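Local coordinates for protein probable TonB-dependent receptor (Pseudomonas aeruginosa, PDB 4K3F) that probably binds methionine in the periplasm as a lipid-anchored substrate-binding protein of the NlpA family, serving its uptake into the cell, at residues 16-21 with 213-218; 93-98 with 123-128; 174-179 with 230-235. All coordinates share one frame; numbering follows the deposited sequence.

Contact 1 of 3, residues 16-21 with 213-218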
loop_
_atom_site.group_PDB
_atom_site.type_symbol
_atom_site.label_atom_id
_atom_site.label_comp_id
_atom_site.label_asym_id
_atom_site.label_seq_id
_atom_site.Cartn_x
_atom_site.Cartn_y
_atom_site.Cartn_z
ATOM N N GLU A 16 -6.153 9.195 7.932
ATOM C CA GLU A 16 -6.345 10.628 7.674
ATOM C C GLU A 16 -7.548 10.796 6.724
ATOM O O GLU A 16 -8.418 11.618 6.953
ATOM C CB GLU A 16 -5.082 11.251 7.084
ATOM C CG GLU A 16 -3.867 11.145 7.998
ATOM C CD GLU A 16 -2.671 11.991 7.545
ATOM O OE1 GLU A 16 -2.402 12.088 6.342
ATOM O OE2 GLU A 16 -1.955 12.499 8.419
ATOM N N ILE A 17 -7.556 10.039 5.635
ATOM C CA ILE A 17 -8.683 10.073 4.703
ATOM C C ILE A 17 -9.998 9.792 5.407
ATOM O O ILE A 17 -11.001 10.493 5.204
ATOM C CB ILE A 17 -8.449 9.054 3.560
ATOM C CG1 ILE A 17 -7.307 9.544 2.659
ATOM C CG2 ILE A 17 -9.732 8.815 2.755
ATOM C CD1 ILE A 17 -6.763 8.478 1.708
ATOM N N LEU A 18 -10.011 8.733 6.223
ATOM C CA LEU A 18 -11.198 8.384 6.976
ATOM C C LEU A 18 -11.657 9.473 7.957
ATOM O O LEU A 18 -12.878 9.701 8.057
ATOM C CB LEU A 18 -11.034 7.016 7.653
ATOM C CG LEU A 18 -10.915 5.825 6.695
ATOM C CD1 LEU A 18 -10.561 4.600 7.520
ATOM C CD2 LEU A 18 -12.166 5.553 5.878
ATOM N N ASN A 19 -10.719 10.176 8.612
ATOM C CA ASN A 19 -11.085 11.279 9.515
ATOM C C ASN A 19 -11.826 12.427 8.760
ATOM O O ASN A 19 -12.738 13.047 9.291
ATOM C CB ASN A 19 -9.847 11.875 10.193
ATOM C CG ASN A 19 -9.251 10.975 11.268
ATOM O OD1 ASN A 19 -9.954 10.305 11.978
ATOM N ND2 ASN A 19 -7.931 11.042 11.416
ATOM N N VAL A 20 -11.426 12.644 7.512
ATOM C CA VAL A 20 -12.025 13.706 6.682
ATOM C C VAL A 20 -13.397 13.272 6.167
ATOM O O VAL A 20 -14.253 14.120 5.992
ATOM C CB VAL A 20 -11.030 14.088 5.564
ATOM C CG1 VAL A 20 -11.618 15.021 4.535
ATOM C CG2 VAL A 20 -9.795 14.707 6.220
ATOM N N VAL A 21 -13.606 11.957 5.950
ATOM C CA VAL A 21 -14.929 11.495 5.455
ATOM C C VAL A 21 -15.902 11.380 6.604
ATOM O O VAL A 21 -17.111 11.415 6.375
ATOM C CB VAL A 21 -14.996 10.157 4.646
ATOM C CG1 VAL A 21 -14.307 10.259 3.324
ATOM C CG2 VAL A 21 -14.510 8.969 5.419
ATOM N N GLN A 213 -22.110 1.034 1.899
ATOM C CA GLN A 213 -22.264 1.691 0.616
ATOM C C GLN A 213 -22.071 3.194 0.750
ATOM O O GLN A 213 -21.496 3.817 -0.159
ATOM C CB GLN A 213 -23.646 1.450 0.006
ATOM C CG GLN A 213 -23.944 0.019 -0.435
ATOM C CD GLN A 213 -25.407 -0.150 -0.980
ATOM O OE1 GLN A 213 -26.335 0.633 -0.680
ATOM N NE2 GLN A 213 -25.591 -1.173 -1.798
ATOM N N LYS A 214 -22.578 3.770 1.836
ATOM C CA LYS A 214 -22.414 5.224 2.058
ATOM C C LYS A 214 -20.933 5.524 2.216
ATOM O O LYS A 214 -20.464 6.500 1.652
ATOM C CB LYS A 214 -23.186 5.640 3.268
ATOM C CG LYS A 214 -24.679 5.713 3.006
ATOM C CD LYS A 214 -25.490 5.931 4.254
ATOM C CE LYS A 214 -26.958 6.218 3.911
ATOM N NZ LYS A 214 -27.732 6.139 5.163
ATOM N N LEU A 215 -20.194 4.712 2.983
ATOM C CA LEU A 215 -18.739 4.939 3.087
ATOM C C LEU A 215 -18.051 4.854 1.746
ATOM O O LEU A 215 -17.241 5.713 1.407
ATOM C CB LEU A 215 -18.081 3.966 4.065
ATOM C CG LEU A 215 -16.539 4.054 4.230
ATOM C CD1 LEU A 215 -16.015 5.412 4.654
ATOM C CD2 LEU A 215 -16.043 3.017 5.230
ATOM N N ALA A 216 -18.333 3.782 0.984
ATOM C CA ALA A 216 -17.761 3.612 -0.350
ATOM C C ALA A 216 -18.014 4.856 -1.246
ATOM O O ALA A 216 -17.111 5.345 -1.933
ATOM C CB ALA A 216 -18.287 2.321 -1.009
ATOM N N LYS A 217 -19.254 5.370 -1.242
ATOM C CA LYS A 217 -19.607 6.518 -2.049
ATOM C C LYS A 217 -18.854 7.753 -1.575
ATOM O O LYS A 217 -18.365 8.506 -2.395
ATOM C CB LYS A 217 -21.121 6.766 -2.017
ATOM C CG LYS A 217 -21.572 7.958 -2.850
ATOM C CD LYS A 217 -23.056 7.850 -3.208
ATOM C CE LYS A 217 -23.682 9.201 -3.530
ATOM N NZ LYS A 217 -25.162 9.146 -3.361
ATOM N N ALA A 218 -18.761 7.960 -0.269
ATOM C CA ALA A 218 -18.030 9.120 0.290
ATOM C C ALA A 218 -16.572 9.085 -0.101
ATOM O O ALA A 218 -15.948 10.120 -0.345
ATOM C CB ALA A 218 -18.158 9.170 1.808
#
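Helices 16-21 and 213-218 approach steeply, at 107° between their N-to-C directions with the axes 11.1 Å apart at closest, and V21 and A218 bring the backbones nearest, their CA atoms 6.5 Å apart. At this axis spacing the contact rests mainly on the methyl ends of L18, V21 and L215. L215 supplies the central methyl: its CG stands anti to the backbone N (chi1 178°), and a chi2 of 57° then turns CD1 toward the other helix. CD1 of L215 lies 3.9 Å from CG2 of V21 and 4.0 Å from CD2 of L18, so one methyl is held by two residues a helical turn apart. Both L18 and V21 meet L215 at about a right angle. CG1 of V21 turns to A218, 4.0 Å from its carbonyl O and 4.3 Å from its CB; alanine suits the place where the backbones come closest, longer leucines the wider part. No hydrogen bond crosses the interface, and all four residues are buried, as fits apolar types. L18 and L215 also touch V7 of strand 3-9, while V21 reaches L32 of strand 30-36 and I224 of helix 222-232. Helix 11-26 links the adjacent parallel strands 3-9 and 30-36, so this is a beta-alpha-beta crossover helix packed beside a later helix over the sheet of one alpha/beta lobe, as in type 2 periplasmic binding proteins.

Contact 2 of 3, residues 93-98 with 123-128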
loop_
_atom_site.group_PDB
_atom_site.type_symbol
_atom_site.label_atom_id
_atom_site.label_comp_id
_atom_site.label_asym_id
_atom_site.label_seq_id
_atom_site.Cartn_x
_atom_site.Cartn_y
_atom_site.Cartn_z
ATOM N N LYS A 93 22.351 9.137 -4.849
ATOM C CA LYS A 93 21.462 10.164 -5.386
ATOM C C LYS A 93 20.750 9.719 -6.680
ATOM O O LYS A 93 19.693 10.224 -7.009
ATOM C CB LYS A 93 22.284 11.425 -5.677
ATOM N N LYS A 94 21.345 8.777 -7.408
ATOM C CA LYS A 94 20.744 8.235 -8.619
ATOM C C LYS A 94 21.145 6.772 -8.782
ATOM O O LYS A 94 22.161 6.342 -8.237
ATOM C CB LYS A 94 21.142 9.063 -9.844
ATOM C CG LYS A 94 22.616 9.298 -9.978
ATOM C CD LYS A 94 22.937 10.139 -11.213
ATOM C CE LYS A 94 24.398 10.566 -11.200
ATOM N NZ LYS A 94 24.891 11.036 -12.524
ATOM N N LEU A 95 20.335 6.005 -9.512
ATOM C CA LEU A 95 20.570 4.549 -9.669
ATOM C C LEU A 95 21.928 4.177 -10.216
ATOM O O LEU A 95 22.509 3.176 -9.809
ATOM C CB LEU A 95 19.540 3.912 -10.611
ATOM C CG LEU A 95 18.084 3.886 -10.182
ATOM C CD1 LEU A 95 17.204 3.347 -11.316
ATOM C CD2 LEU A 95 17.937 3.016 -8.961
ATOM N N ASP A 96 22.421 4.960 -11.172
ATOM C CA ASP A 96 23.719 4.697 -11.762
ATOM C C ASP A 96 24.847 4.670 -10.733
ATOM O O ASP A 96 25.871 4.031 -10.958
ATOM C CB ASP A 96 24.007 5.722 -12.871
ATOM C CG ASP A 96 23.304 5.370 -14.176
ATOM O OD1 ASP A 96 22.879 4.201 -14.326
ATOM O OD2 ASP A 96 23.176 6.248 -15.050
ATOM N N GLU A 97 24.661 5.347 -9.605
ATOM C CA GLU A 97 25.685 5.361 -8.539
ATOM C C GLU A 97 25.769 4.076 -7.710
ATOM O O GLU A 97 26.735 3.891 -6.980
ATOM C CB GLU A 97 25.473 6.536 -7.591
ATOM C CG GLU A 97 25.667 7.896 -8.242
ATOM C CD GLU A 97 25.307 9.045 -7.318
ATOM O OE1 GLU A 97 24.945 8.793 -6.148
ATOM O OE2 GLU A 97 25.387 10.205 -7.765
ATOM N N LEU A 98 24.768 3.197 -7.798
ATOM C CA LEU A 98 24.762 1.993 -6.943
ATOM C C LEU A 98 26.016 1.179 -7.252
ATOM O O LEU A 98 26.357 0.969 -8.401
ATOM C CB LEU A 98 23.535 1.135 -7.197
ATOM C CG LEU A 98 22.164 1.701 -6.816
ATOM C CD1 LEU A 98 21.083 0.791 -7.375
ATOM C CD2 LEU A 98 22.048 1.830 -5.302
ATOM N N ALA A 123 13.100 0.015 -13.864
ATOM C CA ALA A 123 14.167 0.991 -13.715
ATOM C C ALA A 123 15.522 0.524 -14.277
ATOM O O ALA A 123 16.474 1.301 -14.297
ATOM C CB ALA A 123 14.324 1.311 -12.273
ATOM N N GLY A 124 15.588 -0.729 -14.726
ATOM C CA GLY A 124 16.774 -1.260 -15.391
ATOM C C GLY A 124 17.890 -1.695 -14.475
ATOM O O GLY A 124 19.018 -1.844 -14.929
ATOM N N VAL A 125 17.598 -1.911 -13.199
ATOM C CA VAL A 125 18.571 -2.389 -12.230
ATOM C C VAL A 125 18.842 -3.877 -12.407
ATOM O O VAL A 125 19.998 -4.315 -12.379
ATOM C CB VAL A 125 18.057 -2.086 -10.787
ATOM C CG1 VAL A 125 18.963 -2.657 -9.697
ATOM C CG2 VAL A 125 17.923 -0.595 -10.606
ATOM N N ILE A 126 17.774 -4.642 -12.605
ATOM C CA ILE A 126 17.854 -6.060 -12.911
ATOM C C ILE A 126 16.905 -6.303 -14.054
ATOM O O ILE A 126 16.181 -5.394 -14.481
ATOM C CB ILE A 126 17.387 -6.947 -11.741
ATOM C CG1 ILE A 126 15.900 -6.689 -11.492
ATOM C CG2 ILE A 126 18.253 -6.730 -10.496
ATOM C CD1 ILE A 126 15.338 -7.317 -10.238
ATOM N N LYS A 127 16.884 -7.534 -14.541
ATOM C CA LYS A 127 15.866 -7.950 -15.482
ATOM C C LYS A 127 15.206 -9.234 -14.942
ATOM O O LYS A 127 15.885 -10.114 -14.408
ATOM C CB LYS A 127 16.438 -8.143 -16.883
ATOM C CG LYS A 127 15.348 -8.412 -17.901
ATOM C CD LYS A 127 15.834 -8.235 -19.327
ATOM C CE LYS A 127 14.734 -7.624 -20.165
ATOM N NZ LYS A 127 13.522 -8.469 -20.150
ATOM N N LEU A 128 13.870 -9.266 -15.003
ATOM C CA LEU A 128 13.096 -10.450 -14.664
ATOM C C LEU A 128 12.733 -11.265 -15.912
ATOM O O LEU A 128 12.664 -10.719 -17.022
ATOM C CB LEU A 128 11.808 -10.033 -13.960
ATOM C CG LEU A 128 11.950 -9.347 -12.586
ATOM C CD1 LEU A 128 10.608 -8.771 -12.188
ATOM C CD2 LEU A 128 12.436 -10.331 -11.529
#
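The Schellman motif that ends helix 110-122 meets the loop after strand 86-88 here, with A123 and V125 receiving L95. G124, between them, has the positive phi of 80° that glycine adopts easily, and its turn sends the chain on toward strand 127-128. L95 does the touching with both branches. Its CD1 lies 3.7 Å from both CB and the carbonyl O of A123, and its CD2 is 4.0 Å from CG2 of V125, whose side chain crosses the leucine at about a right angle. With CG1 of V125 anti to the backbone N (chi1 175°), CG2 is the branch left facing the leucine. A forked leucine suits this spot, since its two methyls can each meet a different residue; L95 also touches M167 of strand 167-170. The loop is kept compact by its own bonds: N of L98 donates to O of L95 at 3.0 Å, and N of K93 reaches OE1 of E97 at 2.9 Å, almost straight but 45° above the carboxylate plane. K146 NZ adds hydrogen bonds to the carbonyls of D96 and L98. The result is a glycine-terminated helix end packed on a short 3-10 turn, at the surface of the lobe built on the five-stranded alpha/beta sheet.

Contact 3 of 3, residues 174-179 with 230-235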
loop_
_atom_site.group_PDB
_atom_site.type_symbol
_atom_site.label_atom_id
_atom_site.label_comp_id
_atom_site.label_asym_id
_atom_site.label_seq_id
_atom_site.Cartn_x
_atom_site.Cartn_y
_atom_site.Cartn_z
ATOM N N TYR A 174 4.237 3.729 4.668
ATOM C CA TYR A 174 5.335 3.718 5.592
ATOM C C TYR A 174 6.367 4.822 5.284
ATOM O O TYR A 174 6.883 5.440 6.199
ATOM C CB TYR A 174 6.012 2.355 5.662
ATOM C CG TYR A 174 5.149 1.287 6.296
ATOM C CD1 TYR A 174 4.547 1.491 7.534
ATOM C CD2 TYR A 174 4.933 0.090 5.665
ATOM C CE1 TYR A 174 3.753 0.544 8.131
ATOM C CE2 TYR A 174 4.160 -0.897 6.241
ATOM C CZ TYR A 174 3.524 -0.676 7.452
ATOM O OH TYR A 174 2.778 -1.673 8.029
ATOM N N ALA A 175 6.641 5.073 4.010
ATOM C CA ALA A 175 7.530 6.158 3.636
ATOM C C ALA A 175 7.060 7.537 4.155
ATOM O O ALA A 175 7.853 8.293 4.692
ATOM C CB ALA A 175 7.702 6.179 2.143
ATOM N N LEU A 176 5.769 7.828 3.990
ATOM C CA LEU A 176 5.177 9.089 4.411
ATOM C C LEU A 176 5.236 9.188 5.927
ATOM O O LEU A 176 5.503 10.234 6.444
ATOM C CB LEU A 176 3.739 9.186 3.925
ATOM C CG LEU A 176 3.511 9.368 2.424
ATOM C CD1 LEU A 176 2.031 9.301 2.084
ATOM C CD2 LEU A 176 4.119 10.675 1.949
ATOM N N GLU A 177 5.004 8.105 6.675
ATOM C CA GLU A 177 5.157 8.213 8.155
ATOM C C GLU A 177 6.584 8.504 8.580
ATOM O O GLU A 177 6.830 9.121 9.622
ATOM C CB GLU A 177 4.685 6.952 8.869
ATOM C CG GLU A 177 3.204 6.728 8.820
ATOM C CD GLU A 177 2.822 5.630 9.783
ATOM O OE1 GLU A 177 2.761 5.919 10.997
ATOM O OE2 GLU A 177 2.649 4.472 9.346
ATOM N N ALA A 178 7.528 8.038 7.780
ATOM C CA ALA A 178 8.944 8.269 8.012
ATOM C C ALA A 178 9.443 9.644 7.497
ATOM O O ALA A 178 10.639 9.899 7.534
ATOM C CB ALA A 178 9.757 7.150 7.359
ATOM N N LYS A 179 8.529 10.471 6.974
ATOM C CA LYS A 179 8.835 11.789 6.377
ATOM C C LYS A 179 9.670 11.701 5.114
ATOM O O LYS A 179 10.353 12.651 4.774
ATOM C CB LYS A 179 9.511 12.734 7.395
ATOM C CG LYS A 179 8.765 12.870 8.713
ATOM C CD LYS A 179 7.290 13.170 8.483
ATOM C CE LYS A 179 6.604 13.649 9.749
ATOM N NZ LYS A 179 7.033 15.030 10.119
ATOM N N GLU A 230 -4.418 17.819 -2.345
ATOM C CA GLU A 230 -3.744 18.911 -1.628
ATOM C C GLU A 230 -2.860 18.390 -0.490
ATOM O O GLU A 230 -1.799 18.942 -0.232
ATOM C CB GLU A 230 -4.770 19.931 -1.103
ATOM C CG GLU A 230 -5.545 19.451 0.118
ATOM C CD GLU A 230 -6.514 20.493 0.670
ATOM O OE1 GLU A 230 -7.558 20.723 0.006
ATOM O OE2 GLU A 230 -6.240 21.044 1.780
ATOM N N LYS A 231 -3.294 17.320 0.188
ATOM C CA LYS A 231 -2.557 16.846 1.361
ATOM C C LYS A 231 -1.260 16.138 0.957
ATOM O O LYS A 231 -0.207 16.367 1.551
ATOM C CB LYS A 231 -3.456 15.942 2.209
ATOM C CG LYS A 231 -2.787 15.387 3.445
ATOM C CD LYS A 231 -2.582 16.396 4.560
ATOM C CE LYS A 231 -1.927 15.685 5.734
ATOM N NZ LYS A 231 -1.519 16.628 6.791
ATOM N N TYR A 232 -1.337 15.258 -0.040
ATOM C CA TYR A 232 -0.214 14.380 -0.353
ATOM C C TYR A 232 0.567 14.814 -1.586
ATOM O O TYR A 232 1.603 14.225 -1.868
ATOM C CB TYR A 232 -0.706 12.914 -0.444
ATOM C CG TYR A 232 -1.463 12.507 0.793
ATOM C CD1 TYR A 232 -0.810 12.328 2.011
ATOM C CD2 TYR A 232 -2.848 12.350 0.766
ATOM C CE1 TYR A 232 -1.504 11.987 3.158
ATOM C CE2 TYR A 232 -3.558 12.038 1.903
ATOM C CZ TYR A 232 -2.886 11.863 3.096
ATOM O OH TYR A 232 -3.596 11.556 4.213
ATOM N N LYS A 233 0.045 15.780 -2.338
ATOM C CA LYS A 233 0.818 16.465 -3.405
ATOM C C LYS A 233 1.448 15.453 -4.396
ATOM O O LYS A 233 2.638 15.527 -4.763
ATOM C CB LYS A 233 1.863 17.365 -2.797
ATOM C CG LYS A 233 1.268 18.552 -2.056
ATOM C CD LYS A 233 2.348 19.234 -1.254
ATOM C CE LYS A 233 1.826 20.519 -0.644
ATOM N NZ LYS A 233 2.918 21.311 -0.011
ATOM N N GLY A 234 0.615 14.505 -4.816
ATOM C CA GLY A 234 0.998 13.550 -5.845
ATOM C C GLY A 234 1.564 12.241 -5.303
ATOM O O GLY A 234 1.706 11.278 -6.054
ATOM N N ALA A 235 1.889 12.169 -4.009
ATOM C CA ALA A 235 2.380 10.898 -3.440
ATOM C C ALA A 235 1.285 9.847 -3.315
ATOM O O ALA A 235 1.567 8.605 -3.275
ATOM C CB ALA A 235 2.996 11.162 -2.082
#
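L176 reaches across to Y232 and A235 from helix 172-177. Its CB already points toward the 230-235 segment, and CG continues the same way, set beside the backbone N with chi1 at -70°. There the chain forks. CD1 comes to 4.2 Å from CD1 of the Y232 ring, approaching it obliquely, and the two side chains cross at about a right angle. CD2 lies 4.2 Å from CB of A235, a residue small enough to sit close. P182 touches L176 and A235 alike, which widens this apolar cluster. Helix 172-177 follows strand 167-170 of the five-stranded sheet, whereas 230-235 leads into strand 237-238 of the six-stranded one; the leucine therefore bridges the two lobes of the binding-protein fold. The side chain of L176 lies about 8 Å from the bound selenomethionine, consistent with a ligand-bound, closed arrangement. A type I' turn brings Y232 and A235 to the same leucine, N of A235 donating to O of Y232 at 3.0 Å. Such a turn needs positive phi at both inner positions, K233 and G234, and at the second a glycine avoids a clash with the preceding carbonyl. On one face of the Y232 ring, CG of K231 sits 3.5 Å above the plane, over the centre. The phenol OH of Y232 is hydrogen-bonded to OE1 of E16, on helix 11-26, while the ring carries the apolar contact.

Contacts 1 and 3 are neighbours, with centres 19 Å apart, and they meet directly where E16 pairs with Y232. Helices 210-218 and 222-232 follow each other in the chain, and helix 11-26 carries one segment of contact 1 and is touched by Y232 of contact 3. Contact 2 lies across the molecule, its centre 39 Å from that of contact 1 and 24 Å from that of contact 3. The chain order is 16-21, 93-98, 123-128, 174-179, 213-218, 230-235; contacts 1 and 3 alternate, and contact 2 is complete within the span of contact 1, before contact 3 opens. Contact 1 thus belongs to the six-stranded lobe, contact 2 to the five-stranded one, and contact 3 joins them near the ligand.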